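Local coordinates for protein succinate-semialdehyde dehydrogenase (Streptococcus pyogenes MGAS1882, PDB 4OGD) that probably oxidises succinic semialdehyde to succinate, using NADP+ as the cofactor, as a member of the aldehyde dehydrogenase family, at residues Tyr94-Leu103 with Glu437-Ser445. Residues are numbered along the deposited sequence; the frame is centred on the assembly and turned at random.
Sequences YYADKADEFL and ELSELGFTS
Phe102 and Glu440 illustrate how an acidic side chain can lie flat on an aromatic ring. The extended chain of Glu440 runs across one face of the ring, with CG 3.6 Å from the Phe102 ring centroid in a CH-pi contact, and its carboxylate stays nearly parallel to the ring, the planes 11° apart. Lys98 CB covers the opposite face, so the phenyl group is sandwiched between aliphatic carbons. A water links the two segments at the glutamate end, donating to Glu440 OE2 and to Phe102 O, each at 2.8 Å.

Phe443 packs beside the base of the same side chain. With CG anti to its own backbone N (chi1 -173°), its ring receives Phe102 CB over one face, 3.8 Å from the centroid, while Leu103 CD2 meets the ring edge. The two phenyl rings are inclined at 56°. The Tyr95 and Phe443 side chains run antiparallel, with Tyr95 CD1 3.9 Å from Phe443 CD1. Tyr95 OH donates a 2.7 Å hydrogen bond to a lone pair of Ser439 O, in the carbonyl plane. Ser439 OG accepts from Leu441 N, forming an ST turn, and donates to Leu438 O.

Tyr95 and Leu438 also touch helix 136-148. The contact joins the last turns of helix 78-103 to the loop after strand 433-434, the short antiparallel strand bordering, within this chain, the Rossmann-type sheet of this aldehyde dehydrogenase fold.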
loop_
_atom_site.group_PDB
_atom_site.type_symbol
_atom_site.label_atom_id
_atom_site.label_comp_id
_atom_site.label_asym_id
_atom_site.label_seq_id
_atom_site.Cartn_x
_atom_site.Cartn_y
_atom_site.Cartn_z
ATOM N N TYR A 94 -16.884 -16.608 4.558
ATOM C CA TYR A 94 -16.966 -15.577 3.526
ATOM C C TYR A 94 -15.870 -15.730 2.470
ATOM O O TYR A 94 -16.157 -15.811 1.282
ATOM C CB TYR A 94 -16.887 -14.195 4.179
ATOM C CG TYR A 94 -16.867 -12.998 3.238
ATOM C CD1 TYR A 94 -15.678 -12.344 2.949
ATOM C CD2 TYR A 94 -18.045 -12.497 2.685
ATOM C CE1 TYR A 94 -15.653 -11.242 2.115
ATOM C CE2 TYR A 94 -18.031 -11.393 1.851
ATOM C CZ TYR A 94 -16.831 -10.767 1.572
ATOM O OH TYR A 94 -16.831 -9.671 0.747
ATOM N N TYR A 95 -14.613 -15.781 2.897
ATOM C CA TYR A 95 -13.529 -15.817 1.921
ATOM C C TYR A 95 -13.461 -17.147 1.170
ATOM O O TYR A 95 -13.093 -17.187 0.002
ATOM C CB TYR A 95 -12.193 -15.438 2.571
ATOM C CG TYR A 95 -12.074 -13.940 2.717
ATOM C CD1 TYR A 95 -11.954 -13.132 1.591
ATOM C CD2 TYR A 95 -12.102 -13.332 3.969
ATOM C CE1 TYR A 95 -11.858 -11.762 1.702
ATOM C CE2 TYR A 95 -12.010 -11.958 4.095
ATOM C CZ TYR A 95 -11.889 -11.179 2.958
ATOM O OH TYR A 95 -11.794 -9.807 3.051
ATOM N N ALA A 96 -13.843 -18.229 1.835
ATOM C CA ALA A 96 -13.954 -19.505 1.133
ATOM C C ALA A 96 -15.066 -19.460 0.079
ATOM O O ALA A 96 -14.907 -19.981 -1.035
ATOM C CB ALA A 96 -14.171 -20.643 2.119
ATOM N N ASP A 97 -16.193 -18.838 0.425
ATOM C CA ASP A 97 -17.319 -18.742 -0.505
ATOM C C ASP A 97 -17.030 -17.805 -1.663
ATOM O O ASP A 97 -17.468 -18.045 -2.788
ATOM C CB ASP A 97 -18.593 -18.280 0.207
ATOM C CG ASP A 97 -19.254 -19.387 1.011
ATOM O OD1 ASP A 97 -18.952 -20.573 0.778
ATOM O OD2 ASP A 97 -20.099 -19.059 1.869
ATOM N N LYS A 98 -16.290 -16.735 -1.383
ATOM C CA LYS A 98 -16.027 -15.707 -2.382
ATOM C C LYS A 98 -14.777 -15.982 -3.206
ATOM O O LYS A 98 -14.478 -15.235 -4.131
ATOM C CB LYS A 98 -15.883 -14.342 -1.709
ATOM C CG LYS A 98 -17.168 -13.760 -1.144
ATOM C CD LYS A 98 -18.105 -13.319 -2.256
ATOM C CE LYS A 98 -19.422 -12.822 -1.685
ATOM N NZ LYS A 98 -20.356 -12.355 -2.754
ATOM N N ALA A 99 -14.061 -17.056 -2.874
ATOM C CA ALA A 99 -12.766 -17.343 -3.484
ATOM C C ALA A 99 -12.772 -17.269 -5.012
ATOM O O ALA A 99 -11.970 -16.545 -5.606
ATOM C CB ALA A 99 -12.249 -18.692 -3.013
ATOM N N ASP A 100 -13.674 -18.009 -5.655
ATOM C CA ASP A 100 -13.682 -18.057 -7.117
ATOM C C ASP A 100 -13.930 -16.684 -7.742
ATOM O O ASP A 100 -13.246 -16.293 -8.691
ATOM C CB ASP A 100 -14.716 -19.063 -7.632
ATOM C CG ASP A 100 -14.395 -20.488 -7.234
ATOM O OD1 ASP A 100 -13.216 -20.789 -6.960
ATOM O OD2 ASP A 100 -15.335 -21.314 -7.199
ATOM N N GLU A 101 -14.901 -15.956 -7.203
ATOM C CA GLU A 101 -15.224 -14.625 -7.701
ATOM C C GLU A 101 -14.058 -13.652 -7.503
ATOM O O GLU A 101 -13.734 -12.848 -8.383
ATOM C CB GLU A 101 -16.468 -14.081 -6.989
ATOM C CG GLU A 101 -16.784 -12.636 -7.373
ATOM C CD GLU A 101 -17.907 -12.034 -6.550
ATOM O OE1 GLU A 101 -18.735 -12.801 -6.019
ATOM O OE2 GLU A 101 -17.952 -10.793 -6.427
ATOM N N PHE A 102 -13.432 -13.728 -6.336
ATOM C CA PHE A 102 -12.367 -12.787 -5.991
ATOM C C PHE A 102 -11.061 -13.081 -6.728
ATOM O O PHE A 102 -10.213 -12.198 -6.862
ATOM C CB PHE A 102 -12.121 -12.780 -4.482
ATOM C CG PHE A 102 -13.191 -12.077 -3.683
ATOM C CD1 PHE A 102 -14.305 -11.509 -4.303
ATOM C CD2 PHE A 102 -13.068 -11.976 -2.305
ATOM C CE1 PHE A 102 -15.277 -10.862 -3.555
ATOM C CE2 PHE A 102 -14.032 -11.323 -1.548
ATOM C CZ PHE A 102 -15.139 -10.765 -2.177
ATOM N N LEU A 103 -10.896 -14.319 -7.192
ATOM C CA LEU A 103 -9.672 -14.731 -7.891
ATOM C C LEU A 103 -9.798 -14.711 -9.413
ATOM O O LEU A 103 -8.820 -14.953 -10.124
ATOM C CB LEU A 103 -9.265 -16.131 -7.438
ATOM C CG LEU A 103 -8.602 -16.223 -6.069
ATOM C CD1 LEU A 103 -8.525 -17.664 -5.594
ATOM C CD2 LEU A 103 -7.209 -15.612 -6.154
ATOM N N GLU A 437 -9.050 -3.871 5.349
ATOM C CA GLU A 437 -9.238 -5.300 5.587
ATOM C C GLU A 437 -10.720 -5.651 5.499
ATOM O O GLU A 437 -11.576 -4.782 5.668
ATOM C CB GLU A 437 -8.617 -5.719 6.930
ATOM C CG GLU A 437 -7.086 -5.687 6.871
ATOM C CD GLU A 437 -6.386 -6.059 8.166
ATOM O OE1 GLU A 437 -7.051 -6.436 9.164
ATOM O OE2 GLU A 437 -5.138 -5.986 8.177
ATOM N N LEU A 438 -11.007 -6.924 5.226
ATOM C CA LEU A 438 -12.375 -7.394 4.960
ATOM C C LEU A 438 -12.947 -6.827 3.651
ATOM O O LEU A 438 -12.332 -5.956 3.018
ATOM C CB LEU A 438 -13.315 -7.170 6.163
ATOM C CG LEU A 438 -12.886 -7.888 7.454
ATOM C CD1 LEU A 438 -13.832 -7.553 8.603
ATOM C CD2 LEU A 438 -12.804 -9.407 7.251
ATOM N N SER A 439 -14.113 -7.342 3.250
ATOM C CA SER A 439 -14.692 -7.110 1.914
ATOM C C SER A 439 -13.740 -7.559 0.808
ATOM O O SER A 439 -12.732 -8.223 1.073
ATOM C CB SER A 439 -15.126 -5.644 1.712
ATOM O OG SER A 439 -14.040 -4.808 1.327
ATOM N N GLU A 440 -14.041 -7.214 -0.439
ATOM C CA GLU A 440 -13.121 -7.566 -1.511
ATOM C C GLU A 440 -11.891 -6.662 -1.473
ATOM O O GLU A 440 -10.833 -7.043 -1.965
ATOM C CB GLU A 440 -13.786 -7.517 -2.890
ATOM C CG GLU A 440 -12.914 -8.179 -3.974
ATOM C CD GLU A 440 -13.603 -8.287 -5.322
ATOM O OE1 GLU A 440 -14.737 -7.781 -5.460
ATOM O OE2 GLU A 440 -13.002 -8.886 -6.245
ATOM N N LEU A 441 -12.029 -5.472 -0.892
ATOM C CA LEU A 441 -10.878 -4.576 -0.767
ATOM C C LEU A 441 -9.783 -5.229 0.069
ATOM O O LEU A 441 -8.594 -5.038 -0.184
ATOM C CB LEU A 441 -11.281 -3.233 -0.152
ATOM C CG LEU A 441 -12.247 -2.369 -0.964
ATOM C CD1 LEU A 441 -12.476 -1.011 -0.294
ATOM C CD2 LEU A 441 -11.746 -2.178 -2.397
ATOM N N GLY A 442 -10.188 -6.010 1.061
ATOM C CA GLY A 442 -9.232 -6.684 1.924
ATOM C C GLY A 442 -8.696 -7.991 1.358
ATOM O O GLY A 442 -7.963 -8.713 2.041
ATOM N N PHE A 443 -9.059 -8.306 0.118
ATOM C CA PHE A 443 -8.562 -9.515 -0.522
ATOM C C PHE A 443 -7.274 -9.272 -1.316
ATOM O O PHE A 443 -6.455 -10.181 -1.461
ATOM C CB PHE A 443 -9.638 -10.124 -1.435
ATOM C CG PHE A 443 -9.264 -11.457 -2.002
ATOM C CD1 PHE A 443 -9.337 -12.595 -1.215
ATOM C CD2 PHE A 443 -8.832 -11.569 -3.314
ATOM C CE1 PHE A 443 -8.991 -13.825 -1.722
ATOM C CE2 PHE A 443 -8.477 -12.802 -3.838
ATOM C CZ PHE A 443 -8.558 -13.931 -3.037
ATOM N N THR A 444 -7.084 -8.059 -1.829
ATOM C CA THR A 444 -6.010 -7.833 -2.804
ATOM C C THR A 444 -4.732 -7.201 -2.261
ATOM O O THR A 444 -3.813 -6.927 -3.030
ATOM C CB THR A 444 -6.502 -6.997 -3.985
ATOM O OG1 THR A 444 -7.132 -5.819 -3.482
ATOM C CG2 THR A 444 -7.497 -7.793 -4.831
ATOM N N SER A 445 -4.653 -6.992 -0.951
ATOM C CA SER A 445 -3.533 -6.245 -0.383
ATOM C C SER A 445 -2.177 -6.826 -0.745
ATOM O O SER A 445 -1.248 -6.077 -1.055
ATOM C CB SER A 445 -3.648 -6.162 1.135
ATOM O OG SER A 445 -4.828 -5.475 1.491
HETATM O O HOH W 1 -10.369 -9.668 -5.790
#